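Local atomic coordinates of inactive dihydropteroate synthase 2 (Mycobacterium tuberculosis, PDB entry 2VP8), a protein that probably lacks dihydropteroate synthase activity and a role in folate metabolism, but can probably still bind the inhibitor dapsone. Residues Cys33-Ala38 / Gly137-Asn142; Ala46-Thr51 / Asp69-Ala74; Val81-Gly86 / Met285-Glu290; Glu109-Ala114 / Gln118-Asp123; Ala133-Ala138 / Ala157-Gly162. All coordinates share one frame; numbering follows the deposited sequence.

From the N terminus, the chain makes a short hairpin whose turn and second strand wait some hundred residues for their partner: interaction 1 closes only at 137-142. Two smaller loops lie within that span. Interaction 2 joins the barrel strand of 46-51 to the helix after it, and interaction 4 turns helix 109-114 back onto strand 119-123. Interaction 5 opens at 133-138, which shares Gly137 and Ala138 with the closing segment of interaction 1, and pairs two successive outer helices. Interaction 3 begins inside interaction 1 but closes near the C terminus at 285-290, so the two cross, while interactions 4 and 5 fall within its loop. Together they tie hairpin, barrel interior and outer helices into one TIM barrel.

Interaction 1: residues Cys33-Ala38 / Gly137-Asn142; sequences CGRPVA and GADLIN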
# COMPACT_ATOMS: atom_id res chain seq x y z
N CYS B 33 -14.80 4.82 -21.99
CA CYS B 33 -14.83 5.39 -23.35
C CYS B 33 -15.16 4.34 -24.41
O CYS B 33 -14.52 4.30 -25.46
CB CYS B 33 -13.52 6.10 -23.70
SG CYS B 33 -13.03 7.41 -22.56
N GLY B 34 -16.14 3.49 -24.13
CA GLY B 34 -16.58 2.47 -25.08
C GLY B 34 -15.61 1.32 -25.32
O GLY B 34 -15.83 0.50 -26.20
N ARG B 35 -14.54 1.26 -24.53
CA ARG B 35 -13.54 0.20 -24.67
C ARG B 35 -13.52 -0.75 -23.48
O ARG B 35 -13.66 -0.33 -22.34
CB ARG B 35 -12.13 0.80 -24.84
CG ARG B 35 -11.99 1.77 -26.00
CD ARG B 35 -12.09 1.07 -27.32
NE ARG B 35 -11.94 2.00 -28.42
CZ ARG B 35 -12.26 1.73 -29.67
NH1 ARG B 35 -12.77 0.55 -29.98
NH2 ARG B 35 -12.08 2.65 -30.60
N PRO B 36 -13.31 -2.06 -23.76
CA PRO B 36 -13.13 -3.05 -22.71
C PRO B 36 -12.00 -2.66 -21.77
O PRO B 36 -10.92 -2.25 -22.22
CB PRO B 36 -12.79 -4.33 -23.47
CG PRO B 36 -12.41 -3.89 -24.85
CD PRO B 36 -13.21 -2.67 -25.10
N VAL B 37 -12.26 -2.80 -20.48
CA VAL B 37 -11.38 -2.32 -19.45
C VAL B 37 -11.59 -3.27 -18.26
O VAL B 37 -12.70 -3.79 -18.08
CB VAL B 37 -11.75 -0.84 -19.13
CG1 VAL B 37 -12.45 -0.70 -17.77
CG2 VAL B 37 -10.54 0.06 -19.23
N ALA B 38 -10.54 -3.54 -17.49
CA ALA B 38 -10.63 -4.47 -16.35
C ALA B 38 -11.83 -4.14 -15.48
O ALA B 38 -12.11 -2.97 -15.23
CB ALA B 38 -9.36 -4.44 -15.54
N GLY B 137 -7.25 7.59 -33.91
CA GLY B 137 -7.90 6.53 -33.15
C GLY B 137 -7.91 6.69 -31.63
O GLY B 137 -8.41 5.82 -30.92
N ALA B 138 -7.35 7.79 -31.12
CA ALA B 138 -7.31 8.02 -29.68
C ALA B 138 -8.71 8.23 -29.11
O ALA B 138 -9.57 8.84 -29.75
CB ALA B 138 -6.42 9.21 -29.33
N ASP B 139 -8.93 7.69 -27.92
CA ASP B 139 -10.25 7.70 -27.31
C ASP B 139 -10.33 8.73 -26.19
O ASP B 139 -11.41 9.16 -25.80
CB ASP B 139 -10.57 6.31 -26.75
CG ASP B 139 -10.24 5.21 -27.74
OD1 ASP B 139 -10.90 5.13 -28.80
OD2 ASP B 139 -9.31 4.42 -27.47
N LEU B 140 -9.16 9.11 -25.68
CA LEU B 140 -9.07 9.91 -24.47
C LEU B 140 -7.95 10.92 -24.64
O LEU B 140 -6.85 10.57 -25.05
CB LEU B 140 -8.79 8.98 -23.27
CG LEU B 140 -8.49 9.50 -21.86
CD1 LEU B 140 -9.66 10.33 -21.29
CD2 LEU B 140 -8.20 8.33 -20.96
N ILE B 141 -8.23 12.18 -24.32
CA ILE B 141 -7.17 13.17 -24.29
C ILE B 141 -6.65 13.31 -22.86
O ILE B 141 -7.41 13.58 -21.93
CB ILE B 141 -7.62 14.53 -24.83
CG1 ILE B 141 -8.30 14.37 -26.20
CG2 ILE B 141 -6.42 15.49 -24.91
CD1 ILE B 141 -9.18 15.52 -26.59
N ASN B 142 -5.35 13.09 -22.71
CA ASN B 142 -4.70 13.26 -21.43
C ASN B 142 -3.92 14.57 -21.42
O ASN B 142 -2.71 14.59 -21.64
CB ASN B 142 -3.79 12.08 -21.14
CG ASN B 142 -3.28 12.07 -19.71
OD1 ASN B 142 -3.75 12.83 -18.87
ND2 ASN B 142 -2.32 11.19 -19.43
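Cys33 and Arg35 belong to the N-terminal beta-hairpin, where strand 30-32 turns back into strand 35-37, and both lean on Asp139 at the entrance to a strand of the TIM barrel. The positive phi values of Cys33 and Gly34 mark the tight turn between the hairpin strands. A salt bridge carries the polar part of the contact. Arg35 NH2 donates to Asp139 OD1 over 3.3 Å, and the oxygen lies almost exactly in the guanidinium plane. A second, weak bond runs from Arg35 NE to the same Asp139 OD1, also 3.3 Å, so one oxygen meets the NE side of the guanidinium edge. The nitrogen NH2 reaches it from the syn side, tilted out of the carboxylate plane, and the two flat groups stand 63° apart. A bend at chi2 (-69°) swings the arginine chain across the aspartate at roughly a right angle. Beside this pair the contact is plain van der Waals packing: Cys33 CB and Asp139 CB approach to 4.2 Å, while Cys33 SG rests 4.0 Å from the carbonyl atom Asp139 O. The other carboxylate oxygen, OD2, has its own partners, accepting from the backbone N of Ile120 and forming a salt bridge with Arg112, so two arginines share one carboxylate. In the fold, Asp139 stands between strands 119-123 and 162-166, bonded through its backbone to Ile120 and Gly162, while Leu119 packs against both Arg35 and Asp139. The hairpin therefore lies across the end of the barrel where its parallel strands begin.

Interaction 2: residues Ala46-Thr51 / Asp69-Ala74; sequences AIVNRT and DAVHRA
Val48 presents its two methyl groups as a small fork toward helix 65-76, and the helix answers with Ala70 and Val71. Placing CG1 opposite the backbone N (chi1 172°) leaves both branches available to the helix. Val48 CG1 lies 4.0 Å from Ala70 CB, and Val48 CG2 is nearly as close to it, so the small alanine receives the fork rather than pushing it back. On the adjoining helical position, Val71 CG2 meets Val48 CG1 at 3.9 Å; the two valines cross at about a right angle. One helical turn beyond Ala70, bulk gives way to two methyls: Ala46 CB touches Ala74 CB at 3.5 Å. Strand 46-49 and helix 69-74 run antiparallel, at 168°, with their axes approaching to 8.6 Å. This is the strand-to-helix half of a beta-alpha-beta unit of the TIM barrel, completed by strand 81-85. Ile82 from that strand touches all four of Ala46, Val48, Val71 and Ala74, and Phe107 of the next helix packs on both valines. The contact itself is made wholly of hydrocarbon, so its hold comes from burial and complementary shape, and nothing polar crosses between the segments.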
# COMPACT_ATOMS: atom_id res chain seq x y z
N ALA B 46 -0.83 2.92 -19.14
CA ALA B 46 0.57 2.65 -19.42
C ALA B 46 1.18 3.76 -20.27
O ALA B 46 0.70 4.04 -21.37
CB ALA B 46 0.69 1.34 -20.12
N ILE B 47 2.22 4.40 -19.74
CA ILE B 47 2.93 5.46 -20.46
C ILE B 47 3.83 4.86 -21.54
O ILE B 47 4.75 4.10 -21.24
CB ILE B 47 3.78 6.32 -19.50
CG1 ILE B 47 2.91 6.98 -18.43
CG2 ILE B 47 4.59 7.37 -20.27
CD1 ILE B 47 3.68 7.64 -17.31
N VAL B 48 3.57 5.21 -22.80
CA VAL B 48 4.43 4.78 -23.89
C VAL B 48 4.91 5.99 -24.69
O VAL B 48 4.10 6.75 -25.23
CB VAL B 48 3.73 3.76 -24.82
CG1 VAL B 48 4.57 3.47 -26.05
CG2 VAL B 48 3.47 2.47 -24.07
N ASN B 49 6.22 6.16 -24.76
CA ASN B 49 6.84 7.23 -25.54
C ASN B 49 7.54 6.70 -26.80
O ASN B 49 8.11 5.61 -26.79
CB ASN B 49 7.86 7.98 -24.68
CG ASN B 49 7.22 8.64 -23.48
OD1 ASN B 49 6.23 9.37 -23.61
ND2 ASN B 49 7.78 8.40 -22.29
N ARG B 50 7.49 7.49 -27.87
CA ARG B 50 8.31 7.25 -29.06
C ARG B 50 9.75 7.69 -28.77
O ARG B 50 10.03 8.29 -27.72
CB ARG B 50 7.76 8.04 -30.25
CG ARG B 50 6.39 7.58 -30.79
CD ARG B 50 6.50 6.38 -31.74
NE ARG B 50 7.57 6.55 -32.72
CZ ARG B 50 7.44 7.14 -33.90
NH1 ARG B 50 6.27 7.64 -34.29
NH2 ARG B 50 8.48 7.24 -34.71
N THR B 51 10.67 7.41 -29.69
CA THR B 51 12.06 7.90 -29.59
C THR B 51 12.72 8.11 -30.95
O THR B 51 13.76 8.78 -31.05
CB THR B 51 12.94 6.99 -28.68
OG1 THR B 51 14.30 7.47 -28.68
CG2 THR B 51 12.91 5.52 -29.14
N ASP B 69 7.11 -2.63 -28.89
CA ASP B 69 7.30 -3.60 -27.84
C ASP B 69 6.74 -3.10 -26.52
O ASP B 69 6.08 -3.86 -25.80
CB ASP B 69 8.77 -3.95 -27.69
CG ASP B 69 9.30 -4.80 -28.83
OD1 ASP B 69 8.49 -5.34 -29.62
OD2 ASP B 69 10.54 -4.95 -28.92
N ALA B 70 6.99 -1.82 -26.22
CA ALA B 70 6.46 -1.18 -25.01
C ALA B 70 4.96 -1.36 -24.92
O ALA B 70 4.43 -1.72 -23.87
CB ALA B 70 6.82 0.29 -24.99
N VAL B 71 4.28 -1.13 -26.04
CA VAL B 71 2.84 -1.34 -26.11
C VAL B 71 2.51 -2.81 -25.89
O VAL B 71 1.71 -3.14 -25.01
CB VAL B 71 2.23 -0.83 -27.44
CG1 VAL B 71 0.75 -1.23 -27.55
CG2 VAL B 71 2.38 0.67 -27.54
N HIS B 72 3.15 -3.69 -26.65
CA HIS B 72 2.86 -5.11 -26.55
C HIS B 72 2.99 -5.61 -25.11
O HIS B 72 2.18 -6.43 -24.67
CB HIS B 72 3.77 -5.94 -27.44
CG HIS B 72 3.54 -5.73 -28.91
ND1 HIS B 72 4.58 -5.70 -29.82
CD2 HIS B 72 2.41 -5.55 -29.62
CE1 HIS B 72 4.08 -5.50 -31.03
NE2 HIS B 72 2.77 -5.41 -30.93
N ARG B 73 3.99 -5.10 -24.40
CA ARG B 73 4.25 -5.52 -23.03
C ARG B 73 3.15 -5.00 -22.10
O ARG B 73 2.62 -5.76 -21.28
CB ARG B 73 5.63 -5.02 -22.58
CG ARG B 73 6.44 -6.03 -21.79
CD ARG B 73 7.73 -5.45 -21.20
NE ARG B 73 8.64 -4.90 -22.22
CZ ARG B 73 8.87 -3.60 -22.41
NH1 ARG B 73 8.26 -2.68 -21.65
NH2 ARG B 73 9.72 -3.20 -23.36
N ALA B 74 2.80 -3.73 -22.23
CA ALA B 74 1.77 -3.13 -21.39
C ALA B 74 0.42 -3.82 -21.55
O ALA B 74 -0.27 -4.10 -20.55
CB ALA B 74 1.64 -1.64 -21.68

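Interaction 3: residues Val81-Gly86 / Met285-Glu290; sequences VIDVGG and MFRVHE
The nearest CA atoms across the two strands, those of Asp83 and Arg287, are 8.2 Å apart, because strand 43-49 runs between strands 81-85 and 285-288 and leaves the side chains to bridge the gap inside the barrel. The arginine does most of the reaching. Its chain is extended from CG to NE, with CG swung to the far side from the backbone N (chi1 -162°), and this carries the guanidinium over to the aspartate. There it grips side-on: Arg287 NE donates to Asp83 OD2 at 2.9 Å, and Arg287 NH2 closes on the same Asp83 OD2 at 2.7 Å, forming a salt bridge. The shared oxygen lies in the guanidinium plane, but the carboxylate as a whole is turned, the two planes 77° apart. NH2 comes nearly along the C-O direction, whereas NE arrives from above the carboxylate. The remaining oxygen, Asp83 OD1, accepts from Ser121 OG and Asn142 ND2, which fixes the rotation of the carboxylate. Arg287 NH2 also forms a salt bridge with Asp123, its strongest polar partner, so the NH2 group serves two acids. Earlier along both strands the meeting is apolar: Val81 CG2 touches Met285 SD at 3.7 Å, the two side chains crossing at about a right angle. Met45 of the intervening strand packs on Met285, Asp83 and Arg287. Arg287 also approaches His220, a residue that by similarity distinguishes family members without dihydropteroate synthase activity. A polar cluster above an apolar layer, formed by inward-pointing side chains of parallel strands, is in keeping with the interior of a TIM barrel in the pterin-binding family.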
# COMPACT_ATOMS: atom_id res chain seq x y z
N VAL B 81 -5.34 1.37 -20.40
CA VAL B 81 -5.12 2.49 -21.29
C VAL B 81 -3.65 2.50 -21.69
O VAL B 81 -2.79 2.24 -20.87
CB VAL B 81 -5.48 3.82 -20.61
CG1 VAL B 81 -5.23 4.99 -21.55
CG2 VAL B 81 -6.95 3.83 -20.17
N ILE B 82 -3.39 2.75 -22.97
CA ILE B 82 -2.05 3.06 -23.43
C ILE B 82 -2.01 4.55 -23.66
O ILE B 82 -2.75 5.09 -24.49
CB ILE B 82 -1.67 2.30 -24.73
CG1 ILE B 82 -1.90 0.79 -24.59
CG2 ILE B 82 -0.22 2.58 -25.14
CD1 ILE B 82 -1.04 0.12 -23.54
N ASP B 83 -1.15 5.23 -22.91
CA ASP B 83 -1.04 6.67 -22.97
C ASP B 83 0.17 7.03 -23.83
O ASP B 83 1.31 6.91 -23.38
CB ASP B 83 -0.92 7.24 -21.55
CG ASP B 83 -0.90 8.74 -21.52
OD1 ASP B 83 -1.88 9.37 -21.97
OD2 ASP B 83 0.10 9.29 -21.03
N VAL B 84 -0.09 7.46 -25.06
CA VAL B 84 0.96 7.71 -26.05
C VAL B 84 1.50 9.14 -25.93
O VAL B 84 0.73 10.10 -25.99
CB VAL B 84 0.44 7.46 -27.49
CG1 VAL B 84 1.53 7.71 -28.50
CG2 VAL B 84 -0.07 6.04 -27.64
N GLY B 85 2.81 9.26 -25.77
CA GLY B 85 3.48 10.56 -25.67
C GLY B 85 4.68 10.71 -26.59
O GLY B 85 4.94 9.84 -27.43
N GLY B 86 5.42 11.80 -26.43
CA GLY B 86 6.58 12.08 -27.29
C GLY B 86 7.85 12.41 -26.52
O GLY B 86 8.75 13.07 -27.06
N MET B 285 -8.05 4.95 -11.76
CA MET B 285 -6.99 4.71 -12.74
C MET B 285 -5.62 5.15 -12.23
O MET B 285 -5.52 6.08 -11.42
CB MET B 285 -7.32 5.42 -14.05
CG MET B 285 -6.52 4.94 -15.24
SD MET B 285 -7.32 5.31 -16.81
CE MET B 285 -6.73 6.97 -17.03
N PHE B 286 -4.58 4.49 -12.73
CA PHE B 286 -3.21 4.78 -12.33
C PHE B 286 -2.30 4.86 -13.54
O PHE B 286 -2.20 3.92 -14.33
CB PHE B 286 -2.71 3.71 -11.35
CG PHE B 286 -3.34 3.79 -10.00
CD1 PHE B 286 -4.49 3.08 -9.72
CD2 PHE B 286 -2.78 4.58 -9.01
CE1 PHE B 286 -5.10 3.17 -8.48
CE2 PHE B 286 -3.37 4.66 -7.75
CZ PHE B 286 -4.54 3.95 -7.49
N ARG B 287 -1.64 6.01 -13.68
CA ARG B 287 -0.69 6.24 -14.76
C ARG B 287 0.70 5.78 -14.35
O ARG B 287 1.28 6.33 -13.41
CB ARG B 287 -0.68 7.72 -15.14
CG ARG B 287 -0.08 8.00 -16.49
CD ARG B 287 -0.24 9.47 -16.80
NE ARG B 287 0.27 9.80 -18.13
CZ ARG B 287 1.30 10.61 -18.35
NH1 ARG B 287 1.93 11.17 -17.33
NH2 ARG B 287 1.69 10.86 -19.59
N VAL B 288 1.23 4.79 -15.05
CA VAL B 288 2.48 4.15 -14.68
C VAL B 288 3.36 3.87 -15.89
O VAL B 288 2.89 3.86 -17.03
CB VAL B 288 2.25 2.82 -13.90
CG1 VAL B 288 1.36 3.03 -12.71
CG2 VAL B 288 1.66 1.76 -14.79
N HIS B 289 4.65 3.65 -15.63
CA HIS B 289 5.56 3.09 -16.62
C HIS B 289 5.56 1.57 -16.50
O HIS B 289 5.40 0.86 -17.50
CB HIS B 289 6.97 3.61 -16.41
CG HIS B 289 7.12 5.08 -16.64
ND1 HIS B 289 6.93 6.01 -15.65
CD2 HIS B 289 7.46 5.77 -17.75
CE1 HIS B 289 7.14 7.22 -16.14
NE2 HIS B 289 7.47 7.10 -17.42
N GLU B 290 5.74 1.07 -15.28
CA GLU B 290 5.76 -0.36 -15.00
C GLU B 290 4.35 -0.83 -14.71
O GLU B 290 3.79 -0.55 -13.64
CB GLU B 290 6.67 -0.69 -13.81
CG GLU B 290 7.60 -1.90 -14.02
CD GLU B 290 6.87 -3.26 -14.04
OE1 GLU B 290 6.90 -3.95 -15.09
OE2 GLU B 290 6.29 -3.64 -13.01

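Interaction 4: residues Glu109-Ala114 / Gln118-Asp123; sequences EWLRGA and QLISVD
Leu111 and Arg112 of helix 109-114 face Gln118 and Ile120 across a short connection that reverses the chain, the segment axes of this helix and strand 119-123 running antiparallel at 169° and approaching to 9.7 Å. Side chains fill that separation, and Ile120 is the central piece. Its CD1 methyl sits over the middle of one face of the Arg112 guanidinium, 3.5 Å from Arg112 CZ, while the same CD1 lies 3.7 Å from Leu111 CG. Leucine and isoleucine slide past one another in opposite directions, and the CD1 end of the isoleucine lies between leucine and arginine. Leu111 CD1 extends the apolar patch more loosely to Gln118 CG, at 4.3 Å. Arg112 reaches this position by folding: bends at chi2 (97°) and chi3 (-78°) bring its flat end back over the strand. The edge of the guanidinium lies beside the Gln118 backbone, but the modelled approach there is too close to be trusted as a bond. More securely, Arg112 NH1 donates to the carbonyl of Gly137 and forms a salt bridge with Asp139, which ties the group to the turn between helix 127-136 and strand 140-142. On the other flank, Leu111 packs on Ile82 and on Val71 of helix 65-76. The chemistry is thus divided: the arginine spends its face on hydrocarbon and its edge on polar atoms, so that a cationic group can border an apolar helix-to-barrel interface.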
# COMPACT_ATOMS: atom_id res chain seq x y z
N GLU B 109 -2.16 5.21 -35.17
CA GLU B 109 -2.68 4.42 -36.29
C GLU B 109 -2.27 2.97 -36.17
O GLU B 109 -3.11 2.08 -36.31
CB GLU B 109 -2.22 4.99 -37.63
CG GLU B 109 -3.09 6.13 -38.15
CD GLU B 109 -2.71 6.58 -39.55
OE1 GLU B 109 -1.69 6.10 -40.10
OE2 GLU B 109 -3.44 7.42 -40.10
N TRP B 110 -0.98 2.72 -35.92
CA TRP B 110 -0.46 1.37 -35.75
C TRP B 110 -1.09 0.70 -34.53
O TRP B 110 -1.48 -0.47 -34.60
CB TRP B 110 1.06 1.34 -35.61
CG TRP B 110 1.54 -0.03 -35.22
CD1 TRP B 110 1.75 -1.09 -36.06
CD2 TRP B 110 1.79 -0.52 -33.89
NE1 TRP B 110 2.15 -2.19 -35.34
CE2 TRP B 110 2.17 -1.87 -34.01
CE3 TRP B 110 1.73 0.07 -32.62
CZ2 TRP B 110 2.50 -2.66 -32.89
CZ3 TRP B 110 2.07 -0.71 -31.51
CH2 TRP B 110 2.44 -2.06 -31.66
N LEU B 111 -1.18 1.44 -33.43
CA LEU B 111 -1.65 0.90 -32.16
C LEU B 111 -3.09 0.43 -32.32
O LEU B 111 -3.43 -0.68 -31.91
CB LEU B 111 -1.49 1.95 -31.05
CG LEU B 111 -1.93 1.85 -29.58
CD1 LEU B 111 -2.19 0.44 -29.06
CD2 LEU B 111 -0.91 2.55 -28.71
N ARG B 112 -3.92 1.27 -32.93
CA ARG B 112 -5.32 0.96 -33.19
C ARG B 112 -5.44 -0.27 -34.09
O ARG B 112 -6.35 -1.09 -33.92
CB ARG B 112 -6.02 2.16 -33.83
CG ARG B 112 -7.51 1.99 -34.09
CD ARG B 112 -8.34 2.59 -32.99
NE ARG B 112 -8.37 1.71 -31.84
CZ ARG B 112 -8.58 2.08 -30.58
NH1 ARG B 112 -8.79 3.35 -30.26
NH2 ARG B 112 -8.55 1.15 -29.64
N GLY B 113 -4.51 -0.39 -35.04
CA GLY B 113 -4.47 -1.52 -35.97
C GLY B 113 -4.20 -2.82 -35.25
O GLY B 113 -4.87 -3.83 -35.51
N ALA B 114 -3.23 -2.80 -34.33
CA ALA B 114 -2.77 -3.99 -33.61
C ALA B 114 -3.75 -4.39 -32.53
O ALA B 114 -4.02 -5.58 -32.32
CB ALA B 114 -1.41 -3.73 -33.01
N GLN B 118 -8.36 -1.62 -27.73
CA GLN B 118 -7.53 -1.03 -26.69
C GLN B 118 -7.91 0.41 -26.50
O GLN B 118 -8.09 1.14 -27.47
CB GLN B 118 -6.04 -1.13 -27.05
CG GLN B 118 -5.10 -0.55 -26.01
CD GLN B 118 -5.22 -1.25 -24.68
OE1 GLN B 118 -5.06 -2.46 -24.60
NE2 GLN B 118 -5.50 -0.49 -23.62
N LEU B 119 -8.04 0.84 -25.26
CA LEU B 119 -8.34 2.23 -25.02
C LEU B 119 -7.03 3.01 -25.13
O LEU B 119 -6.07 2.74 -24.42
CB LEU B 119 -9.07 2.39 -23.69
CG LEU B 119 -9.21 3.69 -22.90
CD1 LEU B 119 -9.50 4.90 -23.74
CD2 LEU B 119 -10.28 3.49 -21.86
N ILE B 120 -7.00 3.96 -26.06
CA ILE B 120 -5.81 4.75 -26.32
C ILE B 120 -6.01 6.17 -25.84
O ILE B 120 -7.03 6.80 -26.13
CB ILE B 120 -5.46 4.78 -27.83
CG1 ILE B 120 -5.19 3.37 -28.37
CG2 ILE B 120 -4.25 5.68 -28.10
CD1 ILE B 120 -5.31 3.25 -29.87
N SER B 121 -5.03 6.69 -25.10
CA SER B 121 -5.04 8.11 -24.74
C SER B 121 -3.80 8.81 -25.28
O SER B 121 -2.74 8.20 -25.46
CB SER B 121 -5.16 8.31 -23.23
OG SER B 121 -4.01 7.87 -22.56
N VAL B 122 -3.95 10.10 -25.55
CA VAL B 122 -2.84 10.89 -26.06
C VAL B 122 -2.37 11.89 -25.00
O VAL B 122 -3.17 12.65 -24.45
CB VAL B 122 -3.18 11.56 -27.43
CG1 VAL B 122 -4.47 12.36 -27.36
CG2 VAL B 122 -2.02 12.42 -27.93
N ASP B 123 -1.08 11.83 -24.69
CA ASP B 123 -0.43 12.79 -23.78
C ASP B 123 -0.03 14.08 -24.51
O ASP B 123 1.10 14.23 -24.98
CB ASP B 123 0.78 12.14 -23.10
CG ASP B 123 1.43 13.06 -22.05
OD1 ASP B 123 1.00 14.22 -21.90
OD2 ASP B 123 2.38 12.61 -21.38

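Interaction 5: residues Ala133-Ala138 / Ala157-Gly162; sequences ACAAGA and AEFGAG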
# COMPACT_ATOMS: atom_id res chain seq x y z
N ALA B 133 -4.78 13.21 -33.31
CA ALA B 133 -4.60 12.00 -32.51
C ALA B 133 -5.91 11.26 -32.31
O ALA B 133 -5.96 10.03 -32.41
CB ALA B 133 -3.96 12.33 -31.18
N CYS B 134 -6.98 12.01 -32.04
CA CYS B 134 -8.32 11.44 -31.96
C CYS B 134 -8.76 10.86 -33.30
O CYS B 134 -9.37 9.80 -33.35
CB CYS B 134 -9.32 12.50 -31.49
SG CYS B 134 -9.14 12.93 -29.76
N ALA B 135 -8.43 11.57 -34.37
CA ALA B 135 -8.73 11.12 -35.73
C ALA B 135 -7.98 9.83 -36.03
O ALA B 135 -8.51 8.94 -36.69
CB ALA B 135 -8.36 12.20 -36.74
N ALA B 136 -6.75 9.74 -35.52
CA ALA B 136 -5.92 8.56 -35.71
C ALA B 136 -6.47 7.35 -34.97
O ALA B 136 -6.19 6.20 -35.35
CB ALA B 136 -4.49 8.86 -35.30
N GLY B 137 -7.25 7.59 -33.91
CA GLY B 137 -7.90 6.53 -33.15
C GLY B 137 -7.91 6.69 -31.63
O GLY B 137 -8.41 5.82 -30.92
N ALA B 138 -7.35 7.79 -31.12
CA ALA B 138 -7.31 8.02 -29.68
C ALA B 138 -8.71 8.23 -29.11
O ALA B 138 -9.57 8.84 -29.75
CB ALA B 138 -6.42 9.21 -29.33
N ALA B 157 -15.04 17.03 -27.46
CA ALA B 157 -16.47 17.04 -27.73
C ALA B 157 -16.78 16.62 -29.17
O ALA B 157 -17.60 15.73 -29.40
CB ALA B 157 -17.05 18.41 -27.43
N GLU B 158 -16.11 17.27 -30.12
CA GLU B 158 -16.29 17.01 -31.55
C GLU B 158 -15.99 15.56 -31.94
O GLU B 158 -16.73 14.95 -32.71
CB GLU B 158 -15.42 17.99 -32.36
CG GLU B 158 -15.31 17.68 -33.86
CD GLU B 158 -14.52 18.75 -34.61
OE1 GLU B 158 -13.89 19.62 -33.90
OE2 GLU B 158 -14.52 18.71 -35.92
N PHE B 159 -14.90 15.02 -31.40
CA PHE B 159 -14.48 13.66 -31.74
C PHE B 159 -15.11 12.58 -30.86
O PHE B 159 -14.90 11.39 -31.09
CB PHE B 159 -12.95 13.56 -31.69
CG PHE B 159 -12.28 14.14 -32.90
CD1 PHE B 159 -11.84 15.45 -32.90
CD2 PHE B 159 -12.09 13.36 -34.04
CE1 PHE B 159 -11.22 15.99 -34.02
CE2 PHE B 159 -11.46 13.89 -35.17
CZ PHE B 159 -11.03 15.21 -35.15
N GLY B 160 -15.90 13.00 -29.87
CA GLY B 160 -16.50 12.06 -28.94
C GLY B 160 -15.42 11.36 -28.13
O GLY B 160 -15.51 10.16 -27.85
N ALA B 161 -14.39 12.12 -27.76
CA ALA B 161 -13.30 11.61 -26.96
C ALA B 161 -13.43 12.08 -25.52
O ALA B 161 -13.98 13.14 -25.25
CB ALA B 161 -11.97 12.06 -27.54
N GLY B 162 -12.94 11.26 -24.60
CA GLY B 162 -12.87 11.64 -23.20
C GLY B 162 -11.74 12.63 -22.94
O GLY B 162 -10.88 12.85 -23.79
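Cys134 and Phe159 make the central touch between two neighbouring outer helices. The CB of Cys134 lies over one face of the phenyl ring, 4.1 Å from the Phe159 ring centroid and 28° off the ring normal, a CH-pi contact whose nearest carbon is Phe159 CG at 3.7 Å. The sulfur stands farther out: Cys134 SG is 5.3 Å from the centroid of the Phe159 ring and approaches it obliquely, in a looser sulfur-aromatic contact. A chi1 of -72° sets SG trans to the carbonyl carbon, pointing away from the ring, where Cys134 SG meets Ala161 CB at 3.7 Å. The next residue of the helix, Ala135, brings its CB to 3.9 Å from Phe159 CE2.

The next shell consists of helix ends. Ala138 N bonds back to Ala133 O at 2.9 Å, and Gly137, with positive phi, turns the chain out of helix 127-136. In the partner segment a Schellman motif at Gly160 ends helix 152-159, bringing Ala161 against the cysteine sulfur. Farther out, the carbonyl of Gly160 accepts from Lys213, and backbone bonds from Gly162 to Asp139 and Ile141 join the two following barrel strands. Ile108 of helix 98-114 packs on Ala133 and Ala136. Since the pairing rests on sulfur, methyl and ring carbon atoms, dispersion and shape hold the helices side by side, while the polar bonds of their C-terminal turns set the path into the barrel.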